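Acyl-CoA dehydrogenase (Mycobacterium thermoresistibile, PDB 3NF4) probably catalyses the FAD-dependent alpha,beta-dehydrogenation of acyl-CoA thioesters, passing the electrons taken up by its flavin on to an electron acceptor. Local coordinates at residues 254-259 with 327-332. Numbering follows the deposited sequence.
Sequences IAAVAT and AKLTAT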
# COMPACT_ATOMS: atom_id res chain seq x y z
N ILE A 254 -21.20 4.55 10.72
CA ILE A 254 -19.85 4.10 11.07
C ILE A 254 -18.72 4.81 10.29
O ILE A 254 -17.64 5.05 10.86
CB ILE A 254 -19.73 2.56 10.94
CG1 ILE A 254 -20.64 1.88 11.97
CG2 ILE A 254 -18.27 2.09 11.06
CD1 ILE A 254 -20.49 2.33 13.43
N ALA A 255 -18.97 5.13 9.01
CA ALA A 255 -18.04 5.97 8.25
C ALA A 255 -17.81 7.29 8.98
O ALA A 255 -16.68 7.73 9.09
CB ALA A 255 -18.55 6.23 6.85
N ALA A 256 -18.88 7.89 9.53
CA ALA A 256 -18.76 9.17 10.26
C ALA A 256 -18.00 8.99 11.58
O ALA A 256 -17.18 9.85 11.93
CB ALA A 256 -20.12 9.80 10.53
N VAL A 257 -18.28 7.89 12.30
CA VAL A 257 -17.58 7.57 13.54
C VAL A 257 -16.08 7.37 13.32
O VAL A 257 -15.27 7.86 14.10
CB VAL A 257 -18.21 6.34 14.29
CG1 VAL A 257 -17.36 5.91 15.48
CG2 VAL A 257 -19.64 6.70 14.82
N ALA A 258 -15.70 6.64 12.26
CA ALA A 258 -14.28 6.34 12.01
C ALA A 258 -13.53 7.61 11.63
O ALA A 258 -12.37 7.79 12.03
CB ALA A 258 -14.11 5.26 10.91
N THR A 259 -14.19 8.50 10.88
CA THR A 259 -13.57 9.79 10.47
C THR A 259 -13.24 10.65 11.71
O THR A 259 -12.19 11.30 11.77
CB THR A 259 -14.48 10.54 9.44
OG1 THR A 259 -14.66 9.71 8.28
CG2 THR A 259 -13.90 11.92 8.99
N ALA A 327 -17.84 4.56 1.10
CA ALA A 327 -17.57 5.43 2.27
C ALA A 327 -17.09 4.67 3.54
O ALA A 327 -16.13 5.08 4.19
CB ALA A 327 -18.80 6.32 2.59
N LYS A 328 -17.75 3.56 3.87
CA LYS A 328 -17.42 2.78 5.08
C LYS A 328 -16.03 2.12 4.97
O LYS A 328 -15.22 2.23 5.88
CB LYS A 328 -18.55 1.77 5.36
CG LYS A 328 -18.46 1.07 6.71
CD LYS A 328 -17.60 -0.20 6.64
CE LYS A 328 -17.59 -0.90 8.00
NZ LYS A 328 -16.44 -1.81 8.14
N LEU A 329 -15.76 1.45 3.84
CA LEU A 329 -14.44 0.88 3.54
C LEU A 329 -13.31 1.92 3.63
O LEU A 329 -12.30 1.71 4.31
CB LEU A 329 -14.42 0.27 2.14
CG LEU A 329 -13.04 -0.18 1.63
CD1 LEU A 329 -12.64 -1.48 2.29
CD2 LEU A 329 -13.06 -0.39 0.14
N THR A 330 -13.49 3.04 2.91
CA THR A 330 -12.51 4.14 2.84
C THR A 330 -12.24 4.74 4.22
O THR A 330 -11.09 4.83 4.66
CB THR A 330 -13.08 5.22 1.87
OG1 THR A 330 -13.00 4.71 0.53
CG2 THR A 330 -12.35 6.56 1.95
N ALA A 331 -13.30 5.11 4.93
CA ALA A 331 -13.18 5.76 6.23
C ALA A 331 -12.57 4.88 7.34
O ALA A 331 -11.84 5.40 8.22
CB ALA A 331 -14.53 6.32 6.66
N THR A 332 -12.84 3.57 7.31
CA THR A 332 -12.26 2.67 8.33
C THR A 332 -10.84 2.24 7.99
O THR A 332 -9.99 2.14 8.89
CB THR A 332 -13.19 1.43 8.66
OG1 THR A 332 -13.38 0.60 7.51
CG2 THR A 332 -14.54 1.90 9.17
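Ala331 pushes its methyl into the hollow between Ala255 and Thr259, one turn apart on the facing helix: CB lies 3.5 Å from Ala255 O and 3.8 Å from Thr259 OG1. In the return fit Ala255 CB sits over Lys328 CA, in the dip between Ala327 and Ala331, 3.8 Å from Ala327 O and 4.0 Å from Ala331 CB. One turn on, Ala258 repeats the pattern, its CB resting on Ala331 O at 3.5 Å and against CG2 of Thr332. Such small bumps let the axes of segments 254-259 and 327-332 come within 8.3 Å; their directions differ by 15°, nearly parallel. The segments lie on helices 247-274 and 321-346, neighbours in the C-terminal helical bundle of the acyl-CoA dehydrogenase fold, and Tyr307 of helix 289-315 packs on Ala255 and Thr259. Both threonines hydrogen-bond back onto their own helix, Thr259 OG1 to Ala255 O and Thr332 OG1 to Lys328 O, each at 2.9 Å; Thr332 OG1 is also hydrogen-bonded to Asn374 ND2. In Thr332 a chi1 of 62° sets OG1 between backbone N and carbonyl carbon and leaves CG2 facing Ala258 and Ile254. CG2 of Ile254 meets that methyl and lies loosely against Lys328 CE, beyond which NZ is hydrogen-bonded to Asn374 OD1 and to the carbonyl oxygens of Met367 and Gly372.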